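Long-range contacts in lysine-sensitive aspartokinase 3 (Escherichia coli, PDB 2J0X), which catalyses the ATP-dependent phosphorylation of L-aspartate to 4-phospho-L-aspartate, the first step of lysine biosynthesis, and is allosterically inhibited by lysine: residues A[330-335]-A[368-373]; A[335-340]-A[351-356]. All coordinates share one frame; numbering follows the deposited sequence.

Interaction 1 (A[330-335]-A[368-373]); sequences GILARH and QSLLME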
loop_
_atom_site.group_PDB
_atom_site.type_symbol
_atom_site.label_atom_id
_atom_site.label_comp_id
_atom_site.label_asym_id
_atom_site.label_seq_id
_atom_site.Cartn_x
_atom_site.Cartn_y
_atom_site.Cartn_z
ATOM N N GLY A 330 0.712 5.302 7.024
ATOM C CA GLY A 330 1.295 5.855 8.225
ATOM C C GLY A 330 0.146 5.982 9.210
ATOM O O GLY A 330 0.219 5.509 10.346
ATOM N N ILE A 331 -0.933 6.620 8.758
ATOM C CA ILE A 331 -2.115 6.790 9.588
ATOM C C ILE A 331 -2.568 5.438 10.113
ATOM O O ILE A 331 -2.771 5.262 11.317
ATOM C CB ILE A 331 -3.312 7.378 8.804
ATOM C CG1 ILE A 331 -3.075 8.847 8.482
ATOM C CG2 ILE A 331 -4.597 7.239 9.629
ATOM C CD1 ILE A 331 -4.294 9.515 7.881
ATOM N N LEU A 332 -2.744 4.483 9.205
ATOM C CA LEU A 332 -3.193 3.155 9.610
ATOM C C LEU A 332 -2.299 2.549 10.692
ATOM O O LEU A 332 -2.795 2.011 11.680
ATOM C CB LEU A 332 -3.269 2.210 8.406
ATOM C CG LEU A 332 -4.441 2.382 7.432
ATOM C CD1 LEU A 332 -4.297 1.391 6.272
ATOM C CD2 LEU A 332 -5.762 2.164 8.172
ATOM N N ALA A 333 -0.985 2.637 10.516
ATOM C CA ALA A 333 -0.086 2.086 11.517
ATOM C C ALA A 333 -0.363 2.787 12.851
ATOM O O ALA A 333 -0.666 2.130 13.846
ATOM C CB ALA A 333 1.375 2.281 11.090
ATOM N N ARG A 334 -0.279 4.118 12.861
ATOM C CA ARG A 334 -0.524 4.902 14.074
ATOM C C ARG A 334 -1.779 4.434 14.818
ATOM O O ARG A 334 -1.819 4.438 16.054
ATOM C CB ARG A 334 -0.646 6.403 13.733
ATOM C CG ARG A 334 -1.316 7.254 14.832
ATOM C CD ARG A 334 -1.183 8.771 14.639
ATOM N NE ARG A 334 -1.507 9.222 13.289
ATOM C CZ ARG A 334 -0.640 9.230 12.278
ATOM N NH1 ARG A 334 0.607 8.811 12.467
ATOM N NH2 ARG A 334 -1.017 9.655 11.078
ATOM N N HIS A 335 -2.801 4.035 14.066
ATOM C CA HIS A 335 -4.048 3.575 14.665
ATOM C C HIS A 335 -4.045 2.084 15.009
ATOM O O HIS A 335 -5.101 1.469 15.177
ATOM C CB HIS A 335 -5.218 3.890 13.732
ATOM C CG HIS A 335 -5.789 5.260 13.926
ATOM N ND1 HIS A 335 -6.935 5.492 14.655
ATOM C CD2 HIS A 335 -5.361 6.474 13.503
ATOM C CE1 HIS A 335 -7.189 6.788 14.674
ATOM N NE2 HIS A 335 -6.250 7.407 13.983
ATOM N N GLN A 368 -14.169 6.042 14.376
ATOM C CA GLN A 368 -14.470 7.301 13.697
ATOM C C GLN A 368 -13.253 8.205 13.712
ATOM O O GLN A 368 -13.122 9.101 12.875
ATOM C CB GLN A 368 -15.654 8.011 14.355
ATOM C CG GLN A 368 -17.015 7.705 13.719
ATOM C CD GLN A 368 -17.249 8.410 12.377
ATOM O OE1 GLN A 368 -16.879 9.573 12.194
ATOM N NE2 GLN A 368 -17.891 7.712 11.443
ATOM N N SER A 369 -12.362 7.956 14.666
ATOM C CA SER A 369 -11.134 8.726 14.787
ATOM C C SER A 369 -10.287 8.498 13.538
ATOM O O SER A 369 -9.838 9.448 12.885
ATOM C CB SER A 369 -10.363 8.278 16.029
ATOM O OG SER A 369 -9.070 8.862 16.063
ATOM N N LEU A 370 -10.083 7.224 13.218
ATOM C CA LEU A 370 -9.305 6.815 12.059
ATOM C C LEU A 370 -9.951 7.333 10.776
ATOM O O LEU A 370 -9.300 7.972 9.941
ATOM C CB LEU A 370 -9.232 5.289 12.023
ATOM C CG LEU A 370 -8.540 4.664 10.818
ATOM C CD1 LEU A 370 -7.091 5.161 10.743
ATOM C CD2 LEU A 370 -8.611 3.143 10.931
ATOM N N LEU A 371 -11.241 7.049 10.636
ATOM C CA LEU A 371 -12.009 7.465 9.467
ATOM C C LEU A 371 -11.925 8.968 9.214
ATOM O O LEU A 371 -11.900 9.417 8.066
ATOM C CB LEU A 371 -13.470 7.064 9.642
ATOM C CG LEU A 371 -13.691 5.629 10.115
ATOM C CD1 LEU A 371 -15.170 5.382 10.269
ATOM C CD2 LEU A 371 -13.090 4.650 9.127
ATOM N N MET A 372 -11.893 9.753 10.282
ATOM C CA MET A 372 -11.806 11.188 10.102
ATOM C C MET A 372 -10.425 11.516 9.537
ATOM O O MET A 372 -10.315 12.250 8.556
ATOM C CB MET A 372 -12.057 11.907 11.429
ATOM C CG MET A 372 -12.187 13.420 11.300
ATOM S SD MET A 372 -13.374 14.132 12.481
ATOM C CE MET A 372 -13.971 15.606 11.561
ATOM N N GLU A 373 -9.384 10.940 10.135
ATOM C CA GLU A 373 -8.016 11.166 9.694
ATOM C C GLU A 373 -7.878 10.798 8.213
ATOM O O GLU A 373 -7.199 11.489 7.442
ATOM C CB GLU A 373 -7.065 10.317 10.552
ATOM C CG GLU A 373 -5.914 11.092 11.213
ATOM C CD GLU A 373 -5.327 10.357 12.410
ATOM O OE1 GLU A 373 -6.091 10.064 13.357
ATOM O OE2 GLU A 373 -4.109 10.072 12.410
#
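The two helices of an ACT domain, 324-334 and 368-375, meet here through His335, Arg334 and Ile331 on one side and Leu370 and Glu373 on the other. The short helical segments run nearly antiparallel, at 165°, with axes 10.4 Å apart, a spacing bridged by side chains, which also touch the facing backbone at Glu373 O and Leu370 N. Glu373 reaches across with its chain extended beyond CG and splits its carboxylate between two partners. His335 NE2 donates to Glu373 OE1 at 2.7 Å in a nearly straight bond; the acceptor lies in the ring plane, yet the nitrogen stands well above the carboxylate plane, and the two flat groups are turned 56° apart. The other oxygen, Glu373 OE2, forms a salt bridge with Arg334 NE at 2.9 Å, the guanidinium and carboxylate lying almost coplanar. A bend at chi3 (48°) turns the arginine back so that NE faces the acid, and NH2 adds a weak second bond. Leu370 packs beside this polar pair: its CD1 lies over one face of the His335 ring, 3.7 Å from the centroid, in a CH-pi contact, and also meets Ile331 CG2 at 3.4 Å. Ile331 CD1 lies alongside Glu373, 3.5 Å from its backbone O and 3.9 Å from its CB. Thus a polar bridge borders an apolar core. Further in, Leu370 CD2 packs on Leu332, whose side chain also meets the hairpin of strands 338-344 and 348-354.

Interaction 2 (A[335-340]-A[351-356]); sequences HNISVD and LTLDTT. With LYS (lysine), chain F.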
loop_
_atom_site.group_PDB
_atom_site.type_symbol
_atom_site.label_atom_id
_atom_site.label_comp_id
_atom_site.label_asym_id
_atom_site.label_seq_id
_atom_site.Cartn_x
_atom_site.Cartn_y
_atom_site.Cartn_z
ATOM N N HIS A 335 -2.801 4.035 14.066
ATOM C CA HIS A 335 -4.048 3.575 14.665
ATOM C C HIS A 335 -4.045 2.084 15.009
ATOM O O HIS A 335 -5.101 1.469 15.177
ATOM C CB HIS A 335 -5.218 3.890 13.732
ATOM C CG HIS A 335 -5.789 5.260 13.926
ATOM N ND1 HIS A 335 -6.935 5.492 14.655
ATOM C CD2 HIS A 335 -5.361 6.474 13.503
ATOM C CE1 HIS A 335 -7.189 6.788 14.674
ATOM N NE2 HIS A 335 -6.250 7.407 13.983
ATOM N N ASN A 336 -2.850 1.510 15.112
ATOM C CA ASN A 336 -2.694 0.100 15.451
ATOM C C ASN A 336 -3.409 -0.865 14.523
ATOM O O ASN A 336 -4.159 -1.721 14.977
ATOM C CB ASN A 336 -3.173 -0.160 16.877
ATOM C CG ASN A 336 -2.223 0.381 17.913
ATOM O OD1 ASN A 336 -1.023 0.104 17.875
ATOM N ND2 ASN A 336 -2.751 1.153 18.855
ATOM N N ILE A 337 -3.181 -0.736 13.226
ATOM C CA ILE A 337 -3.816 -1.641 12.288
ATOM C C ILE A 337 -2.797 -2.233 11.331
ATOM O O ILE A 337 -1.854 -1.570 10.891
ATOM C CB ILE A 337 -4.956 -0.947 11.496
ATOM C CG1 ILE A 337 -6.156 -0.740 12.416
ATOM C CG2 ILE A 337 -5.374 -1.795 10.293
ATOM C CD1 ILE A 337 -7.397 -0.271 11.690
ATOM N N SER A 338 -2.988 -3.509 11.038
ATOM C CA SER A 338 -2.119 -4.222 10.131
ATOM C C SER A 338 -2.908 -4.460 8.849
ATOM O O SER A 338 -4.038 -4.955 8.880
ATOM C CB SER A 338 -1.700 -5.551 10.750
ATOM O OG SER A 338 -0.761 -6.215 9.928
ATOM N N VAL A 339 -2.319 -4.083 7.722
ATOM C CA VAL A 339 -2.976 -4.263 6.445
ATOM C C VAL A 339 -2.641 -5.640 5.895
ATOM O O VAL A 339 -1.493 -6.072 5.933
ATOM C CB VAL A 339 -2.525 -3.178 5.426
ATOM C CG1 VAL A 339 -3.172 -3.419 4.071
ATOM C CG2 VAL A 339 -2.901 -1.794 5.941
ATOM N N ASP A 340 -3.650 -6.343 5.395
ATOM C CA ASP A 340 -3.418 -7.658 4.811
ATOM C C ASP A 340 -3.359 -7.528 3.285
ATOM O O ASP A 340 -2.281 -7.388 2.704
ATOM C CB ASP A 340 -4.528 -8.639 5.227
ATOM C CG ASP A 340 -4.210 -10.093 4.852
ATOM O OD1 ASP A 340 -3.025 -10.423 4.635
ATOM O OD2 ASP A 340 -5.145 -10.921 4.793
ATOM N N LEU A 351 -8.108 -2.138 0.514
ATOM C CA LEU A 351 -7.319 -3.023 1.350
ATOM C C LEU A 351 -8.206 -3.671 2.403
ATOM O O LEU A 351 -9.297 -3.184 2.682
ATOM C CB LEU A 351 -6.192 -2.246 2.033
ATOM C CG LEU A 351 -6.585 -1.255 3.132
ATOM C CD1 LEU A 351 -5.337 -0.590 3.709
ATOM C CD2 LEU A 351 -7.508 -0.212 2.562
ATOM N N THR A 352 -7.737 -4.782 2.965
ATOM C CA THR A 352 -8.462 -5.490 4.014
ATOM C C THR A 352 -7.619 -5.429 5.276
ATOM O O THR A 352 -6.391 -5.439 5.218
ATOM C CB THR A 352 -8.695 -6.966 3.663
ATOM O OG1 THR A 352 -7.434 -7.629 3.506
ATOM C CG2 THR A 352 -9.498 -7.082 2.378
ATOM N N LEU A 353 -8.282 -5.364 6.420
ATOM C CA LEU A 353 -7.584 -5.288 7.694
ATOM C C LEU A 353 -7.082 -6.655 8.148
ATOM O O LEU A 353 -7.822 -7.641 8.094
ATOM C CB LEU A 353 -8.531 -4.746 8.753
ATOM C CG LEU A 353 -9.304 -3.512 8.317
ATOM C CD1 LEU A 353 -10.443 -3.250 9.284
ATOM C CD2 LEU A 353 -8.353 -2.334 8.242
ATOM N N ASP A 354 -5.828 -6.716 8.592
ATOM C CA ASP A 354 -5.263 -7.967 9.104
ATOM C C ASP A 354 -5.709 -8.055 10.564
ATOM O O ASP A 354 -5.117 -7.430 11.449
ATOM C CB ASP A 354 -3.732 -7.949 9.005
ATOM C CG ASP A 354 -3.066 -8.985 9.906
ATOM O OD1 ASP A 354 -3.459 -10.169 9.880
ATOM O OD2 ASP A 354 -2.132 -8.609 10.638
ATOM N N THR A 355 -6.766 -8.821 10.809
ATOM C CA THR A 355 -7.308 -8.939 12.160
ATOM C C THR A 355 -6.355 -9.537 13.175
ATOM O O THR A 355 -6.424 -9.214 14.360
ATOM C CB THR A 355 -8.620 -9.748 12.176
ATOM O OG1 THR A 355 -8.461 -10.934 11.390
ATOM C CG2 THR A 355 -9.777 -8.902 11.631
ATOM N N THR A 356 -5.455 -10.393 12.712
ATOM C CA THR A 356 -4.488 -11.037 13.591
ATOM C C THR A 356 -3.420 -10.068 14.110
ATOM O O THR A 356 -3.107 -10.060 15.303
ATOM C CB THR A 356 -3.809 -12.225 12.868
ATOM O OG1 THR A 356 -4.793 -13.220 12.559
ATOM C CG2 THR A 356 -2.734 -12.849 13.737
HETATM N N LYS F . 0.471 -6.055 7.717
HETATM C CA LYS F . 1.526 -5.279 7.063
HETATM C C LYS F . 1.420 -3.796 7.439
HETATM O O LYS F . 2.258 -2.961 7.073
HETATM C CB LYS F . 1.447 -5.463 5.544
HETATM C CG LYS F . 1.357 -6.880 4.994
HETATM C CD LYS F . 1.181 -6.879 3.477
HETATM C CE LYS F . 1.077 -8.264 2.854
HETATM N NZ LYS F . -0.204 -8.978 3.134
HETATM O OXT LYS F . 0.410 -3.398 8.188
#
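This is a buried antiparallel pairing within the beta hairpin 338-344/348-354, at the edge of the sheet within this chain, and its 338-340 strand holds the inhibitor lysine. Asp340 N donates to Thr352 O at 2.9 Å, nearly straight, and Asp354 N approaches Ser338 O; Val339 and Leu353 form the non-hydrogen-bonded pair between them. The Val339 and Leu351 side chains lie roughly perpendicular, Val339 CG2 meeting Leu351 CD1 at 3.5 Å, while Ile337 CG2 packs on Leu353 CD2 at 3.7 Å. With its OG anti to the backbone N (chi1 -175°), Ser338 sets this hydroxyl 2.8 Å from Asp354 OD2 and also within hydrogen-bonding distance of Ser321 O of the second subunit. Ser338 OG also accepts a bond from the ligand's alpha-amino N, which also donates to Val339 O at 2.7 Å. Val339 N holds the ligand's OXT at 2.9 Å, and Asp340 O takes its NZ at 2.7 Å, so the strand backbone reads both ends of the amino acid. Leu325 N and Ser345 O of the second subunit also bond to the ligand, which is shared between the subunits. An effector bound by an edge strand at a subunit interface is characteristic of regulatory ACT domains, here the lysine-sensing site of the dimer.

Interaction 2 is nested within the chain loop closed by interaction 1, and His335 belongs to both; their centres lie about 12 Å apart. Helix 324-334 ends in a Schellman motif with Asn336 at the C-prime position, in which Ile337 N probably bonds to Leu332 O at 3.2 Å, leading the chain into the lysine-binding strand. The layers also pack directly: Leu332 CD1 meets Leu351 CD1 at 3.4 Å and Val339 CG2 at 3.5 Å, and Leu370 CD2 rests 3.7 Å from Ile337 CD1. Leu332 thus packs helix 324-334 onto Val339 and Leu351 of the hairpin, with its side chain about 7 Å from a bound lysine, whereas interaction 2 touches that ligand itself.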